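Local coordinates for putative pyridoxal phosphate-dependent transferase (Clostridium difficile, PDB 4DQ6), which belongs to the class I and II aminotransferase family and carries pyridoxal-5'-phosphate covalently bound to a lysine, two such chains forming the assembly, at residues Y63-P69 with R272-L278; A235-F240 with T281-Y285. One frame throughout, in Å; residues are numbered along the deposited sequence.

Interaction 1: Y63-P69 with R272-L278; sequences YGYTTRP and RNNCFSL. With PLP (pyridoxal-5'-phosphate), chain F.
Thr66, Arg272 and Leu278 bury the most surface where the extended loop 63-69 crosses the start of helix 275-287. The loop has no regular secondary structure. In 272-278 the residues up to Asn274 are extended and the helix begins at Cys275, with the CA atoms of Thr66 and Cys275 5.7 Å apart and those of Arg68 and Leu278 7.2 Å. Asn274 (chi1 p) is the N-cap: its OD1 accepts from Ser277 N at 2.9 Å and, weakly, from Phe276 N.

Thr66, small and beta-branched, fits the angle before the helix with chi1 m: OG1 lies 3.4 Å from Cys275 CB, and CG2 3.7 Å from Leu278 CD2. Two waters take the place of direct backbone pairing: one joins Thr66 O to Asn273 N (3.0 Å each), the other Thr66 N to Asn273 O (2.9 Å each). Arg272, long enough to reach back across the loop, donates from NH1 to Thr66 O at 3.0 Å and forms a salt bridge with Glu24 of the second subunit. Leu278 (chi1 t, chi2 p) gives the apolar floor, CD2 meeting Pro69 CD at 3.7 Å. Beside it, Arg68 grips Asn273 OD1 through NE (2.9 Å) and NH2 (2.8 Å).

At the other end, Tyr63 CD1 lies 4.0 Å from Cys275 SG, a sulfur-aromatic contact, while Tyr65 OH lies 3.3 Å from O1P of a pyridoxal-5'-phosphate held mainly by the second subunit. A cofactor site completed across the dimer interface is characteristic of this family. Within these two segments the backbones meet through water and side chains, while the loop backbone also bonds to the second subunit.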
ATOM      1  N   TYR A  63       2.143 -15.860   5.398  1.00 14.78           N
ATOM      2  CA  TYR A  63       1.815 -14.559   4.769  1.00 13.96           C
ATOM      3  C   TYR A  63       3.007 -13.623   4.638  1.00 13.79           C
ATOM      4  O   TYR A  63       2.961 -12.523   5.163  1.00 13.74           O
ATOM      5  CB  TYR A  63       0.659 -13.871   5.519  1.00 14.18           C
ATOM      6  CG  TYR A  63      -0.419 -14.852   5.869  1.00 14.68           C
ATOM      7  CD1 TYR A  63      -1.246 -15.359   4.871  1.00 15.96           C
ATOM      8  CD2 TYR A  63      -0.659 -15.173   7.167  1.00 15.21           C
ATOM      9  CE1 TYR A  63      -2.224 -16.302   5.134  1.00 15.60           C
ATOM     10  CE2 TYR A  63      -1.648 -16.114   7.477  1.00 15.55           C
ATOM     11  CZ  TYR A  63      -2.450 -16.638   6.465  1.00 15.47           C
ATOM     12  OH  TYR A  63      -3.417 -17.607   6.844  1.00 16.10           O
ATOM     13  N   GLY A  64       4.062 -14.108   4.005  1.00 14.05           N
ATOM     14  CA  GLY A  64       5.291 -13.332   3.819  1.00 14.27           C
ATOM     15  C   GLY A  64       5.328 -12.558   2.541  1.00 13.72           C
ATOM     16  O   GLY A  64       4.327 -12.312   1.891  1.00 14.50           O
ATOM     17  N   TYR A  65       6.535 -12.096   2.187  1.00 14.87           N
ATOM     18  CA  TYR A  65       6.657 -11.199   1.004  1.00 15.12           C
ATOM     19  C   TYR A  65       6.214 -11.945  -0.248  1.00 15.24           C
ATOM     20  O   TYR A  65       6.574 -13.103  -0.502  1.00 15.98           O
ATOM     21  CB  TYR A  65       8.110 -10.830   0.859  1.00 15.79           C
ATOM     22  CG  TYR A  65       8.603  -9.855   1.900  1.00 16.59           C
ATOM     23  CD1 TYR A  65       8.182  -8.575   1.924  1.00 17.01           C
ATOM     24  CD2 TYR A  65       9.510 -10.274   2.886  1.00 17.35           C
ATOM     25  CE1 TYR A  65       8.650  -7.655   2.875  1.00 17.57           C
ATOM     26  CE2 TYR A  65       9.959  -9.385   3.859  1.00 18.26           C
ATOM     27  CZ  TYR A  65       9.524  -8.106   3.860  1.00 18.39           C
ATOM     28  OH  TYR A  65       9.952  -7.192   4.808  1.00 22.14           O
ATOM     29  N   THR A  66       5.397 -11.276  -1.045  1.00 15.16           N
ATOM     30  CA  THR A  66       4.655 -11.863  -2.127  1.00 16.34           C
ATOM     31  C   THR A  66       5.234 -11.561  -3.461  1.00 16.68           C
ATOM     32  O   THR A  66       5.465 -10.402  -3.748  1.00 16.24           O
ATOM     33  CB  THR A  66       3.205 -11.363  -2.073  1.00 16.98           C
ATOM     34  OG1 THR A  66       2.687 -11.710  -0.776  1.00 19.08           O
ATOM     35  CG2 THR A  66       2.320 -11.896  -3.208  1.00 18.10           C
ATOM     36  N   THR A  67       5.477 -12.582  -4.249  1.00 16.67           N
ATOM     37  CA  THR A  67       5.955 -12.418  -5.616  1.00 17.15           C
ATOM     38  C   THR A  67       4.772 -12.244  -6.586  1.00 17.23           C
ATOM     39  O   THR A  67       3.662 -12.672  -6.295  1.00 18.68           O
ATOM     40  CB  THR A  67       6.822 -13.625  -6.017  1.00 18.08           C
ATOM     41  OG1 THR A  67       7.537 -13.275  -7.179  1.00 18.86           O
ATOM     42  CG2 THR A  67       5.982 -14.871  -6.314  1.00 17.54           C
ATOM     43  N   ARG A  68       4.973 -11.574  -7.714  1.00 16.87           N
ATOM     44  CA  ARG A  68       3.935 -11.387  -8.714  1.00 16.66           C
ATOM     45  C   ARG A  68       4.213 -12.344  -9.863  1.00 17.23           C
ATOM     46  O   ARG A  68       5.118 -12.100 -10.692  1.00 17.80           O
ATOM     47  CB  ARG A  68       3.909  -9.929  -9.200  1.00 16.15           C
ATOM     48  CG  ARG A  68       2.741  -9.569 -10.117  1.00 16.51           C
ATOM     49  CD  ARG A  68       2.740  -8.084 -10.482  1.00 15.44           C
ATOM     50  NE  ARG A  68       2.560  -7.285  -9.290  1.00 15.49           N
ATOM     51  CZ  ARG A  68       3.512  -6.590  -8.677  1.00 15.19           C
ATOM     52  NH1 ARG A  68       4.725  -6.467  -9.222  1.00 15.45           N
ATOM     53  NH2 ARG A  68       3.237  -6.043  -7.551  1.00 14.81           N
ATOM     54  N   PRO A  69       3.509 -13.453  -9.914  1.00 18.26           N
ATOM     55  CA  PRO A  69       3.801 -14.441 -10.967  1.00 20.09           C
ATOM     56  C   PRO A  69       3.340 -13.903 -12.321  1.00 19.57           C
ATOM     57  O   PRO A  69       2.487 -13.034 -12.355  1.00 17.96           O
ATOM     58  CB  PRO A  69       2.952 -15.661 -10.576  1.00 21.15           C
ATOM     59  CG  PRO A  69       1.852 -15.109  -9.780  1.00 21.74           C
ATOM     60  CD  PRO A  69       2.398 -13.885  -9.059  1.00 19.24           C
ATOM     61  N   ARG A 272       5.196  -4.342  -4.058  1.00 14.76           N
ATOM     62  CA  ARG A 272       4.534  -5.668  -4.014  1.00 14.16           C
ATOM     63  C   ARG A 272       3.047  -5.579  -3.728  1.00 13.71           C
ATOM     64  O   ARG A 272       2.607  -4.768  -2.902  1.00 13.81           O
ATOM     65  CB  ARG A 272       5.194  -6.560  -2.935  1.00 14.64           C
ATOM     66  CG  ARG A 272       6.664  -6.822  -3.080  1.00 15.13           C
ATOM     67  CD  ARG A 272       7.209  -7.877  -2.131  1.00 16.82           C
ATOM     68  NE  ARG A 272       8.600  -8.128  -2.419  1.00 18.13           N
ATOM     69  CZ  ARG A 272       9.059  -8.890  -3.411  1.00 17.86           C
ATOM     70  NH1 ARG A 272       8.245  -9.529  -4.237  1.00 18.81           N
ATOM     71  NH2 ARG A 272      10.357  -8.979  -3.589  1.00 19.71           N
ATOM     72  N   ASN A 273       2.259  -6.497  -4.326  1.00 14.13           N
ATOM     73  CA  ASN A 273       0.884  -6.743  -3.911  1.00 14.14           C
ATOM     74  C   ASN A 273       0.940  -7.354  -2.517  1.00 13.44           C
ATOM     75  O   ASN A 273       1.895  -8.060  -2.188  1.00 14.38           O
ATOM     76  CB  ASN A 273       0.208  -7.788  -4.806  1.00 14.43           C
ATOM     77  CG  ASN A 273      -0.153  -7.273  -6.187  1.00 14.62           C
ATOM     78  OD1 ASN A 273       0.721  -7.073  -7.034  1.00 15.74           O
ATOM     79  ND2 ASN A 273      -1.440  -7.072  -6.423  1.00 14.44           N
ATOM     80  N   ASN A 274      -0.070  -7.075  -1.697  1.00 13.60           N
ATOM     81  CA  ASN A 274      -0.288  -7.929  -0.508  1.00 14.47           C
ATOM     82  C   ASN A 274      -0.779  -9.274  -1.009  1.00 14.79           C
ATOM     83  O   ASN A 274      -1.201  -9.455  -2.125  1.00 15.90           O
ATOM     84  CB  ASN A 274      -1.211  -7.279   0.539  1.00 14.38           C
ATOM     85  CG  ASN A 274      -2.665  -7.219   0.090  1.00 14.92           C
ATOM     86  OD1 ASN A 274      -3.286  -8.285  -0.019  1.00 15.87           O
ATOM     87  ND2 ASN A 274      -3.227  -6.020  -0.127  1.00 14.74           N
ATOM     88  N   CYS A 275      -0.636 -10.252  -0.161  1.00 15.71           N
ATOM     89  CA  CYS A 275      -0.830 -11.613  -0.646  1.00 16.43           C
ATOM     90  C   CYS A 275      -2.248 -11.864  -1.106  1.00 16.55           C
ATOM     91  O   CYS A 275      -2.471 -12.783  -1.919  1.00 17.42           O
ATOM     92  CB  CYS A 275      -0.408 -12.618   0.390  1.00 18.23           C
ATOM     93  SG  CYS A 275      -1.186 -12.534   1.978  1.00 21.32           S
ATOM     94  N   PHE A 276      -3.196 -11.135  -0.545  1.00 15.03           N
ATOM     95  CA  PHE A 276      -4.604 -11.369  -0.873  1.00 16.10           C
ATOM     96  C   PHE A 276      -5.024 -10.641  -2.148  1.00 15.96           C
ATOM     97  O   PHE A 276      -5.772 -11.155  -2.965  1.00 16.53           O
ATOM     98  CB  PHE A 276      -5.489 -11.086   0.321  1.00 15.74           C
ATOM     99  CG  PHE A 276      -5.336 -12.089   1.426  1.00 16.75           C
ATOM    100  CD1 PHE A 276      -5.701 -13.420   1.194  1.00 16.18           C
ATOM    101  CD2 PHE A 276      -4.864 -11.782   2.714  1.00 16.22           C
ATOM    102  CE1 PHE A 276      -5.612 -14.388   2.181  1.00 16.82           C
ATOM    103  CE2 PHE A 276      -4.728 -12.780   3.717  1.00 15.80           C
ATOM    104  CZ  PHE A 276      -5.148 -14.102   3.431  1.00 16.87           C
ATOM    105  N   SER A 277      -4.602  -9.402  -2.301  1.00 16.29           N
ATOM    106  CA  SER A 277      -4.788  -8.697  -3.523  1.00 15.76           C
ATOM    107  C   SER A 277      -4.284  -9.472  -4.749  1.00 15.28           C
ATOM    108  O   SER A 277      -4.912  -9.494  -5.819  1.00 14.41           O
ATOM    109  CB  SER A 277      -4.029  -7.341  -3.375  1.00 18.06           C
ATOM    110  OG  SER A 277      -3.676  -6.735  -4.534  1.00 21.30           O
ATOM    111  N   LEU A 278      -3.124 -10.107  -4.594  1.00 14.91           N
ATOM    112  CA  LEU A 278      -2.530 -10.845  -5.701  1.00 15.26           C
ATOM    113  C   LEU A 278      -3.480 -11.898  -6.239  1.00 15.28           C
ATOM    114  O   LEU A 278      -3.757 -11.966  -7.453  1.00 16.32           O
ATOM    115  CB  LEU A 278      -1.275 -11.582  -5.270  1.00 15.25           C
ATOM    116  CG  LEU A 278      -0.499 -12.168  -6.434  1.00 15.80           C
ATOM    117  CD1 LEU A 278       0.429 -11.062  -6.984  1.00 16.19           C
ATOM    118  CD2 LEU A 278       0.337 -13.370  -5.995  1.00 16.71           C
TER
HETATM  119  N1  PLP F 401      13.682  -2.246   8.267  1.00 16.35           N
HETATM  120  C2  PLP F 401      14.594  -3.208   8.576  1.00 16.29           C
HETATM  121  C2A PLP F 401      15.824  -3.057   9.409  1.00 15.13           C
HETATM  122  C3  PLP F 401      14.335  -4.546   8.071  1.00 18.97           C
HETATM  123  O3  PLP F 401      15.203  -5.485   8.340  1.00 20.32           O
HETATM  124  C4  PLP F 401      13.169  -4.809   7.255  1.00 21.01           C
HETATM  125  C4A PLP F 401      12.906  -6.197   6.716  1.00 24.29           C
HETATM  126  C5  PLP F 401      12.280  -3.678   7.036  1.00 20.68           C
HETATM  127  C6  PLP F 401      12.596  -2.408   7.543  1.00 18.05           C
HETATM  128  C5A PLP F 401      11.066  -3.956   6.225  1.00 23.05           C
HETATM  129  O4P PLP F 401      10.705  -2.737   5.669  1.00 31.61           O
HETATM  130  P   PLP F 401       9.221  -2.637   4.997  1.00 34.35           P
HETATM  131  O1P PLP F 401       9.121  -4.001   4.275  1.00 33.63           O
HETATM  132  O2P PLP F 401       8.252  -2.682   6.162  1.00 21.55           O
HETATM  133  O3P PLP F 401       9.447  -1.287   4.096  1.00 25.03           O
HETATM  134  O   HOH W   1       3.936  -8.660  -5.580  1.00 15.94           O
HETATM  135  O   HOH W   2       3.866  -8.884  -0.248  1.00 19.36           O

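Interaction 2: A235-F240 with T281-Y285; sequences APTKTF and TEASY. With PLP (pyridoxal-5'-phosphate), chain C.
Segment 235-240 leaves an extended Ala235 and turns into a short, weakly bonded helix, its Phe240 N donating to Pro236 O at 3.0 Å; it packs beside one face of helix 275-287. The CA atoms of Pro236 and Thr281 are 6.3 Å apart, those of Phe240 and Ser284 7.0 Å.

Ala235 points its methyl away, and the Tyr285 hydroxyl comes up beside its carbonyl: Ala235 C lies 3.2 Å from Tyr285 OH, and a water 3.1 Å from Ala235 O is also 2.7 Å from that hydroxyl, which is hydrogen-bonded to Tyr249 as well. Pro236 follows, a compact ring with no NH to satisfy, its CB 3.6 Å from Ser284 OG and 4.0 Å from Tyr285 CZ, its CG 3.8 Å from Thr281 OG1, a hydroxyl hydrogen-bonded to Ser247. Thr237 turns its side chain away. Lys238 is directed out of reach of the helix, and its NZ is covalently bound to C4A of pyridoxal-5'-phosphate at 1.3 Å, a distance consistent with the internal aldimine (Schiff base) of pyridoxal-phosphate enzymes. Thr239 hydrogen-bonds to Asp208. Phe240 (chi1 m) closes the segment: Ser284 CB sits over one ring face, 3.6 Å from the centroid, a CH-pi contact, and CE2 lies 4.1 Å from Tyr285 CD1.

Ser284 suits this spot because it is small enough to let the ring approach, while its OG (chi1 p) donates back to Thr281 O at 2.9 Å. Tyr285 (chi1 m) reaches along the segment to the Ala235-Pro236 peptide. Apolar and CH-pi packing carries much of the contact between the lysine-bearing turn and the helix, with a water between Ala235 O and Tyr285 OH.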
ATOM      1  N   ALA A 235      -8.315  -0.888 -12.531  1.00 13.05           N
ATOM      2  CA  ALA A 235      -8.196  -1.682 -11.319  1.00 12.71           C
ATOM      3  C   ALA A 235      -9.358  -2.660 -11.337  1.00 13.00           C
ATOM      4  O   ALA A 235     -10.367  -2.383 -11.976  1.00 14.01           O
ATOM      5  CB  ALA A 235      -8.326  -0.827 -10.070  1.00 12.04           C
ATOM      6  N   PRO A 236      -9.276  -3.779 -10.590  1.00 12.70           N
ATOM      7  CA  PRO A 236     -10.427  -4.628 -10.352  1.00 13.17           C
ATOM      8  C   PRO A 236     -11.341  -4.154  -9.244  1.00 13.11           C
ATOM      9  O   PRO A 236     -12.376  -4.780  -8.999  1.00 12.59           O
ATOM     10  CB  PRO A 236      -9.772  -5.920  -9.959  1.00 13.45           C
ATOM     11  CG  PRO A 236      -8.570  -5.538  -9.208  1.00 13.20           C
ATOM     12  CD  PRO A 236      -8.063  -4.359 -10.001  1.00 12.68           C
ATOM     13  N   THR A 237     -10.971  -3.080  -8.547  1.00 12.07           N
ATOM     14  CA  THR A 237     -11.567  -2.766  -7.268  1.00 12.47           C
ATOM     15  C   THR A 237     -12.992  -2.260  -7.374  1.00 13.78           C
ATOM     16  O   THR A 237     -13.829  -2.633  -6.573  1.00 14.52           O
ATOM     17  CB  THR A 237     -10.747  -1.796  -6.429  1.00 11.97           C
ATOM     18  OG1 THR A 237     -10.500  -0.665  -7.235  1.00 13.05           O
ATOM     19  CG2 THR A 237      -9.432  -2.404  -6.031  1.00 13.14           C
ATOM     20  N   LYS A 238     -13.259  -1.338  -8.274  1.00 12.89           N
ATOM     21  CA  LYS A 238     -14.635  -0.808  -8.435  1.00 14.59           C
ATOM     22  C   LYS A 238     -15.489  -1.937  -9.022  1.00 13.68           C
ATOM     23  O   LYS A 238     -16.605  -2.164  -8.556  1.00 14.41           O
ATOM     24  CB  LYS A 238     -14.734   0.396  -9.355  1.00 17.05           C
ATOM     25  CG  LYS A 238     -14.151   1.657  -8.752  1.00 20.76           C
ATOM     26  CD  LYS A 238     -15.119   2.342  -7.759  1.00 23.01           C
ATOM     27  CE  LYS A 238     -14.406   3.207  -6.704  1.00 26.56           C
ATOM     28  NZ  LYS A 238     -14.103   4.601  -7.095  1.00 30.82           N
ATOM     29  N   THR A 239     -14.978  -2.613 -10.038  1.00 13.30           N
ATOM     30  CA  THR A 239     -15.729  -3.687 -10.756  1.00 12.88           C
ATOM     31  C   THR A 239     -16.215  -4.787  -9.841  1.00 13.30           C
ATOM     32  O   THR A 239     -17.400  -5.187  -9.872  1.00 13.50           O
ATOM     33  CB  THR A 239     -14.874  -4.272 -11.841  1.00 12.93           C
ATOM     34  OG1 THR A 239     -14.319  -3.236 -12.693  1.00 13.28           O
ATOM     35  CG2 THR A 239     -15.612  -5.435 -12.642  1.00 14.30           C
ATOM     36  N   PHE A 240     -15.298  -5.205  -8.975  1.00 12.83           N
ATOM     37  CA  PHE A 240     -15.548  -6.396  -8.214  1.00 12.53           C
ATOM     38  C   PHE A 240     -15.696  -6.127  -6.729  1.00 13.41           C
ATOM     39  O   PHE A 240     -15.836  -7.070  -5.960  1.00 12.83           O
ATOM     40  CB  PHE A 240     -14.468  -7.484  -8.441  1.00 13.09           C
ATOM     41  CG  PHE A 240     -14.471  -8.013  -9.828  1.00 13.86           C
ATOM     42  CD1 PHE A 240     -15.427  -8.907 -10.193  1.00 14.60           C
ATOM     43  CD2 PHE A 240     -13.560  -7.572 -10.778  1.00 14.05           C
ATOM     44  CE1 PHE A 240     -15.487  -9.436 -11.469  1.00 15.24           C
ATOM     45  CE2 PHE A 240     -13.630  -8.059 -12.076  1.00 15.12           C
ATOM     46  CZ  PHE A 240     -14.543  -9.052 -12.403  1.00 15.43           C
ATOM     47  N   THR A 281      -7.099 -10.463  -7.583  1.00 15.81           N
ATOM     48  CA  THR A 281      -7.096  -9.772  -8.847  1.00 16.74           C
ATOM     49  C   THR A 281      -7.105 -10.765 -10.014  1.00 16.01           C
ATOM     50  O   THR A 281      -7.920 -10.705 -10.931  1.00 16.89           O
ATOM     51  CB  THR A 281      -5.838  -8.880  -8.918  1.00 16.79           C
ATOM     52  OG1 THR A 281      -5.911  -7.862  -7.917  1.00 17.79           O
ATOM     53  CG2 THR A 281      -5.709  -8.227 -10.311  1.00 16.35           C
ATOM     54  N   GLU A 282      -6.269 -11.801  -9.926  1.00 16.94           N
ATOM     55  CA  GLU A 282      -6.185 -12.779 -10.983  1.00 17.90           C
ATOM     56  C   GLU A 282      -7.487 -13.587 -11.051  1.00 17.65           C
ATOM     57  O   GLU A 282      -8.020 -13.834 -12.128  1.00 18.06           O
ATOM     58  CB  GLU A 282      -5.033 -13.695 -10.706  1.00 19.53           C
ATOM     59  CG  GLU A 282      -4.898 -14.774 -11.743  1.00 20.92           C
ATOM     60  CD  GLU A 282      -3.610 -15.562 -11.669  1.00 22.27           C
ATOM     61  OE1 GLU A 282      -2.537 -15.016 -11.316  1.00 22.02           O
ATOM     62  OE2 GLU A 282      -3.682 -16.751 -12.046  1.00 23.70           O
ATOM     63  N   ALA A 283      -8.040 -13.907  -9.880  1.00 17.65           N
ATOM     64  CA  ALA A 283      -9.304 -14.637  -9.848  1.00 17.91           C
ATOM     65  C   ALA A 283     -10.479 -13.831 -10.431  1.00 17.33           C
ATOM     66  O   ALA A 283     -11.324 -14.396 -11.095  1.00 18.70           O
ATOM     67  CB  ALA A 283      -9.646 -15.066  -8.419  1.00 18.12           C
ATOM     68  N   SER A 284     -10.544 -12.544 -10.077  1.00 15.88           N
ATOM     69  CA  SER A 284     -11.615 -11.674 -10.571  0.50 15.39           C
ATOM     70  C   SER A 284     -11.585 -11.606 -12.101  1.00 16.17           C
ATOM     71  O   SER A 284     -12.627 -11.779 -12.773  1.00 16.23           O
ATOM     72  CB  SER A 284     -11.549 -10.278  -9.945  0.50 14.67           C
ATOM     73  OG  SER A 284     -10.491  -9.456 -10.394  0.50 14.43           O
ATOM     74  N   TYR A 285     -10.413 -11.413 -12.683  1.00 14.84           N
ATOM     75  CA  TYR A 285     -10.369 -11.237 -14.132  1.00 15.16           C
ATOM     76  C   TYR A 285     -10.519 -12.569 -14.859  1.00 15.84           C
ATOM     77  O   TYR A 285     -11.240 -12.663 -15.866  1.00 17.26           O
ATOM     78  CB  TYR A 285      -9.106 -10.509 -14.552  1.00 14.86           C
ATOM     79  CG  TYR A 285      -9.104  -9.016 -14.256  1.00 14.08           C
ATOM     80  CD1 TYR A 285     -10.240  -8.253 -14.402  1.00 14.23           C
ATOM     81  CD2 TYR A 285      -7.951  -8.400 -13.880  1.00 14.44           C
ATOM     82  CE1 TYR A 285     -10.245  -6.920 -14.144  1.00 13.76           C
ATOM     83  CE2 TYR A 285      -7.942  -7.020 -13.667  1.00 14.59           C
ATOM     84  CZ  TYR A 285      -9.056  -6.308 -13.875  1.00 14.16           C
ATOM     85  OH  TYR A 285      -9.023  -4.949 -13.617  1.00 14.16           O
TER
HETATM   86  N1  PLP C 401     -10.799   7.115  -9.660  1.00 18.65           N
HETATM   87  C2  PLP C 401     -12.152   7.329  -9.739  1.00 17.65           C
HETATM   88  C2A PLP C 401     -12.817   8.098 -10.840  1.00 17.10           C
HETATM   89  C3  PLP C 401     -13.045   6.792  -8.736  1.00 20.79           C
HETATM   90  O3  PLP C 401     -14.351   7.015  -8.795  1.00 22.34           O
HETATM   91  C4  PLP C 401     -12.483   6.018  -7.641  1.00 20.20           C
HETATM   92  C4A PLP C 401     -13.353   5.480  -6.535  1.00 26.28           C
HETATM   93  C5  PLP C 401     -11.040   5.828  -7.634  1.00 21.50           C
HETATM   94  C6  PLP C 401     -10.244   6.401  -8.652  1.00 19.17           C
HETATM   95  C5A PLP C 401     -10.452   5.005  -6.531  1.00 23.90           C
HETATM   96  O4P PLP C 401      -9.135   5.431  -6.434  1.00 31.94           O
HETATM   97  P   PLP C 401      -8.170   4.518  -5.508  1.00 33.76           P
HETATM   98  O1P PLP C 401      -7.852   3.337  -6.358  1.00 22.43           O
HETATM   99  O2P PLP C 401      -7.002   5.549  -5.245  1.00 26.52           O
HETATM  100  O3P PLP C 401      -9.089   4.130  -4.309  1.00 30.25           O
HETATM  101  O   HOH W   3     -10.768  -3.395 -14.882  1.00 16.02           O

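Overall arrangement
Interactions 1 and 2 lie with their centres 15 Å apart on the same side of the chain's centre and share helix 275-287, whose first turn receives loop 63-69 and whose later turns, from Thr281 to Tyr285, receive 235-240. Along the chain the segments alternate: 63-69, 235-240, 272-278, 281-285. Segment 235-240 directly follows strand 230-234 of the seven-stranded mixed sheet and carries Lys238; interaction 2 is buried, whereas the centre of interaction 1 lies about 24 Å from the centre of the chain, at the subunit interface. The one helix thus packs against elements of two cofactor sites: the lysine turn of its own, and the loop whose Tyr65 reaches the partner's.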